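PDB 3PE7: oligogalacturonate lyase from Yersinia enterocolitica subsp. enterocolitica, which cleaves short oligogalacturonates derived from pectin by beta-elimination in the cytoplasm, probably with the help of a bound manganese ion. Local coordinates for residues Val324-Lys328 / Asn329-His333; Pro356-Thr359 / Pro360-Gln364. All blocks are in the same frame, centred on the assembly; numbering follows the deposited sequence.

Interaction 1. Residues Val324-Lys328 / Asn329-His333; sequences VFNMK and NGTQH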
loop_
_atom_site.group_PDB
_atom_site.type_symbol
_atom_site.label_atom_id
_atom_site.label_comp_id
_atom_site.label_asym_id
_atom_site.label_seq_id
_atom_site.Cartn_x
_atom_site.Cartn_y
_atom_site.Cartn_z
ATOM N N VAL A 324 -1.070 17.385 -3.094
ATOM C CA VAL A 324 -1.315 17.303 -1.652
ATOM C C VAL A 324 -2.592 18.063 -1.362
ATOM O O VAL A 324 -2.793 19.184 -1.866
ATOM C CB VAL A 324 -0.136 17.837 -0.793
ATOM C CG1 VAL A 324 -0.573 18.068 0.671
ATOM C CG2 VAL A 324 1.024 16.873 -0.844
ATOM N N PHE A 325 -3.449 17.441 -0.562
ATOM C CA PHE A 325 -4.742 18.011 -0.195
ATOM C C PHE A 325 -4.692 18.403 1.262
ATOM O O PHE A 325 -4.458 17.555 2.125
ATOM C CB PHE A 325 -5.871 16.998 -0.444
ATOM C CG PHE A 325 -5.859 16.425 -1.828
ATOM C CD1 PHE A 325 -6.512 17.076 -2.872
ATOM C CD2 PHE A 325 -5.163 15.259 -2.101
ATOM C CE1 PHE A 325 -6.483 16.554 -4.163
ATOM C CE2 PHE A 325 -5.123 14.728 -3.385
ATOM C CZ PHE A 325 -5.776 15.369 -4.420
ATOM N N ASN A 326 -4.846 19.704 1.536
ATOM C CA ASN A 326 -4.900 20.187 2.913
ATOM C C ASN A 326 -6.347 20.146 3.372
ATOM O O ASN A 326 -7.198 20.916 2.909
ATOM C CB ASN A 326 -4.291 21.597 3.015
ATOM C CG ASN A 326 -4.240 22.120 4.447
ATOM O OD1 ASN A 326 -5.120 21.837 5.265
ATOM N ND2 ASN A 326 -3.215 22.917 4.742
ATOM N N MET A 327 -6.629 19.198 4.264
ATOM C CA MET A 327 -8.000 18.899 4.633
ATOM C C MET A 327 -8.538 19.865 5.687
ATOM O O MET A 327 -9.717 19.845 5.991
ATOM C CB MET A 327 -8.133 17.442 5.097
ATOM C CG MET A 327 -7.514 16.394 4.148
ATOM S SD MET A 327 -8.124 16.413 2.440
ATOM C CE MET A 327 -9.847 15.950 2.713
ATOM N N LYS A 328 -7.675 20.698 6.253
ATOM C CA LYS A 328 -8.122 21.713 7.213
ATOM C C LYS A 328 -8.617 22.950 6.470
ATOM O O LYS A 328 -9.605 23.580 6.883
ATOM C CB LYS A 328 -6.989 22.103 8.156
ATOM C CG LYS A 328 -6.700 21.108 9.254
ATOM C CD LYS A 328 -5.559 21.621 10.119
ATOM C CE LYS A 328 -5.153 20.596 11.168
ATOM N NZ LYS A 328 -3.929 21.061 11.874
ATOM N N ASN A 329 -7.898 23.258 5.384
ATOM C CA ASN A 329 -8.046 24.420 4.506
ATOM C C ASN A 329 -9.054 24.183 3.376
ATOM O O ASN A 329 -9.669 25.123 2.859
ATOM C CB ASN A 329 -6.692 24.624 3.787
ATOM C CG ASN A 329 -5.802 25.658 4.449
ATOM O OD1 ASN A 329 -5.364 25.501 5.596
ATOM N ND2 ASN A 329 -5.494 26.711 3.712
ATOM N N GLY A 330 -9.157 22.930 2.938
ATOM C CA GLY A 330 -9.833 22.621 1.693
ATOM C C GLY A 330 -9.023 23.000 0.463
ATOM O O GLY A 330 -9.576 23.098 -0.633
ATOM N N THR A 331 -7.718 23.201 0.625
ATOM C CA THR A 331 -6.868 23.593 -0.510
ATOM C C THR A 331 -6.127 22.409 -1.149
ATOM O O THR A 331 -5.883 21.390 -0.509
ATOM C CB THR A 331 -5.850 24.663 -0.120
ATOM O OG1 THR A 331 -5.079 24.206 0.989
ATOM C CG2 THR A 331 -6.556 25.985 0.245
ATOM N N GLN A 332 -5.788 22.570 -2.422
ATOM C CA GLN A 332 -5.107 21.536 -3.215
ATOM C C GLN A 332 -3.796 22.104 -3.740
ATOM O O GLN A 332 -3.745 23.268 -4.172
ATOM C CB GLN A 332 -5.996 21.123 -4.382
ATOM C CG GLN A 332 -5.406 20.098 -5.330
ATOM C CD GLN A 332 -6.336 19.802 -6.499
ATOM O OE1 GLN A 332 -7.467 19.344 -6.308
ATOM N NE2 GLN A 332 -5.868 20.079 -7.714
ATOM N N HIS A 333 -2.754 21.273 -3.741
ATOM C CA HIS A 333 -1.391 21.731 -4.030
ATOM C C HIS A 333 -0.683 20.783 -4.971
ATOM O O HIS A 333 -0.540 19.597 -4.682
ATOM C CB HIS A 333 -0.604 21.863 -2.721
ATOM C CG HIS A 333 -1.282 22.753 -1.732
ATOM N ND1 HIS A 333 -1.030 24.107 -1.659
ATOM C CD2 HIS A 333 -2.259 22.498 -0.832
ATOM C CE1 HIS A 333 -1.807 24.643 -0.735
ATOM N NE2 HIS A 333 -2.572 23.691 -0.226
#
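V324 and H333 form a hydrogen-bonded antiparallel pair within a tight beta hairpin, V324 N reaching H333 O at 2.8 Å, and the chain turns back through M327-G330, so that 324-326 and 331-333 run at 159° to each other. G330 closes the bend with a positive phi, a conformation that suits glycine, and its N makes a weak bond to N326 O. The turn is organised by N326, whose CG stands anti to the backbone N (chi1 -176°), an orientation that turns OD1 over the bend. There OD1 takes K328 N at 3.0 Å, in the carbonyl plane, which makes an Asx turn, and also N329 N at 3.1 Å, which comes from above that plane. N326 ND2 is spent on V386 O near the C-terminus. T331 OG1 lies 3.4 Å from N326 CB and shares a 2.8 Å hydrogen bond with H333 NE2, two residues on along the same face; the edge of the imidazole meets V324 O. On the other face, beside F325, the extended chain of Q332 runs alongside the phenyl ring, its amide turned 80° to it and OE1 3.7 Å from CE1 at the ring edge. Asparagine suits the bend because a short amide can accept from the turn and donate to V386 near the C-terminus at once, which should hold both in place.

Interaction 2. Residues Pro356-Thr359 / Pro360-Gln364; sequences PSFT and PDDKQ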
loop_
_atom_site.group_PDB
_atom_site.type_symbol
_atom_site.label_atom_id
_atom_site.label_comp_id
_atom_site.label_asym_id
_atom_site.label_seq_id
_atom_site.Cartn_x
_atom_site.Cartn_y
_atom_site.Cartn_z
ATOM N N PRO A 356 2.446 7.299 -3.257
ATOM C CA PRO A 356 2.992 8.290 -2.323
ATOM C C PRO A 356 2.477 8.122 -0.887
ATOM O O PRO A 356 1.340 7.680 -0.673
ATOM C CB PRO A 356 2.487 9.623 -2.891
ATOM C CG PRO A 356 1.230 9.273 -3.631
ATOM C CD PRO A 356 1.539 7.916 -4.254
ATOM N N SER A 357 3.344 8.446 0.073
ATOM C CA SER A 357 2.957 8.579 1.480
ATOM C C SER A 357 3.809 9.690 2.105
ATOM O O SER A 357 4.758 10.164 1.477
ATOM C CB SER A 357 3.102 7.267 2.244
ATOM O OG SER A 357 4.476 6.941 2.425
ATOM N N PHE A 358 3.470 10.107 3.329
ATOM C CA PHE A 358 4.205 11.148 4.019
ATOM C C PHE A 358 5.322 10.565 4.881
ATOM O O PHE A 358 5.164 9.484 5.444
ATOM C CB PHE A 358 3.247 11.988 4.892
ATOM C CG PHE A 358 2.237 12.782 4.104
ATOM C CD1 PHE A 358 0.974 12.266 3.845
ATOM C CD2 PHE A 358 2.551 14.051 3.616
ATOM C CE1 PHE A 358 -0.003 13.009 3.121
ATOM C CE2 PHE A 358 1.604 14.794 2.881
ATOM C CZ PHE A 358 0.320 14.268 2.633
ATOM N N THR A 359 6.452 11.271 4.964
ATOM C CA THR A 359 7.465 10.965 5.958
ATOM C C THR A 359 6.839 11.182 7.351
ATOM O O THR A 359 5.849 11.898 7.479
ATOM C CB THR A 359 8.696 11.867 5.811
ATOM O OG1 THR A 359 8.282 13.238 5.717
ATOM C CG2 THR A 359 9.507 11.480 4.556
ATOM N N PRO A 360 7.419 10.565 8.395
ATOM C CA PRO A 360 6.818 10.708 9.729
ATOM C C PRO A 360 6.656 12.173 10.197
ATOM O O PRO A 360 5.755 12.472 11.007
ATOM C CB PRO A 360 7.799 9.924 10.629
ATOM C CG PRO A 360 8.309 8.833 9.725
ATOM C CD PRO A 360 8.469 9.526 8.379
ATOM N N ASP A 361 7.501 13.070 9.691
ATOM C CA ASP A 361 7.439 14.497 10.075
ATOM C C ASP A 361 6.477 15.349 9.239
ATOM O O ASP A 361 6.313 16.543 9.501
ATOM C CB ASP A 361 8.849 15.119 10.139
ATOM C CG ASP A 361 9.531 15.220 8.787
ATOM O OD1 ASP A 361 8.908 14.897 7.762
ATOM O OD2 ASP A 361 10.716 15.632 8.763
ATOM N N ASP A 362 5.846 14.716 8.243
ATOM C CA ASP A 362 4.897 15.353 7.319
ATOM C C ASP A 362 5.526 16.441 6.436
ATOM O O ASP A 362 4.802 17.240 5.837
ATOM C CB ASP A 362 3.662 15.908 8.058
ATOM C CG ASP A 362 2.698 14.810 8.470
ATOM O OD1 ASP A 362 1.741 15.109 9.211
ATOM O OD2 ASP A 362 2.907 13.653 8.032
ATOM N N LYS A 363 6.856 16.443 6.320
ATOM C CA LYS A 363 7.531 17.491 5.550
ATOM C C LYS A 363 7.835 17.077 4.120
ATOM O O LYS A 363 8.105 17.932 3.257
ATOM C CB LYS A 363 8.833 17.910 6.239
ATOM C CG LYS A 363 8.650 18.429 7.682
ATOM C CD LYS A 363 8.328 19.896 7.748
ATOM C CE LYS A 363 8.063 20.368 9.209
ATOM N NZ LYS A 363 9.108 19.841 10.103
ATOM N N GLN A 364 7.791 15.772 3.868
ATOM C CA GLN A 364 8.169 15.232 2.567
ATOM C C GLN A 364 7.214 14.139 2.130
ATOM O O GLN A 364 6.530 13.546 2.947
ATOM C CB GLN A 364 9.567 14.640 2.623
ATOM C CG GLN A 364 10.655 15.649 2.862
ATOM C CD GLN A 364 11.943 14.968 3.163
ATOM O OE1 GLN A 364 12.068 14.261 4.169
ATOM N NE2 GLN A 364 12.915 15.144 2.287
HETATM O O HOH W 1 2.968 11.279 8.515
#
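T359 and Q364 close a compact connection that leads from strand 357-358 into strand 364-369. On the way into it, S357 directs its hydroxyl outside the turn, to R35. F358 sets its CB 3.6 Å from D362 OD2, with ring and carboxylate planes 66° apart, while its CA-H points at Q364 O. T359 does most of the work. Its N gives a nearly straight bond (169°) to Q364 O at 3.0 Å, closing the base of the connection, and its O receives D362 N at 2.9 Å to complete a type I turn. P360 follows naturally at the second position of that turn, where its ring restricts phi to the range this position needs. The side chain of T359 is equally engaged: chi1 of 49° puts OG1 between the backbone N and the carbonyl carbon, facing into the loop, where it donates to D361 OD1 at 2.7 Å and accepts from Q364 N at 3.2 Å. Its CG2 meanwhile rests 3.7 Å from Q364 CB. D361 OD1 also accepts K363 N at 2.9 Å, giving an Asx turn, and the two donors reach it from opposite faces of the carboxylate plane. A short acid can thus bind the hydroxyl before it and the amide after it, much as threonine offers both a donor and an acceptor. D362 OD1 is held by N291. Within the propeller, the F358 ring packs on L296 and V298 of strand 296-301 in the adjoining blade, T359 and Q364 lie against L379 of strand 376-381, and F43 meets T359 and P360.

Interactions 1 and 2 follow one another along the chain and belong to neighbouring blades of the seven-bladed propeller: 324-333 is the outer hairpin of the sheet formed by strands 287-290 to 331-337, while 356-364 joins the two strands at the inner end of the next sheet. Their centres are 15 Å apart and their nearest atoms about 4 Å, without touching; V298 and L382 bridge them, each meeting both V324 and F358. Interaction 2 lies closer to the manganese site, with the S357 side chain about 12 Å from the ion and about 7 Å from that of its ligand H355. The F325 side chain is about 10 Å from that of H287, another ligand.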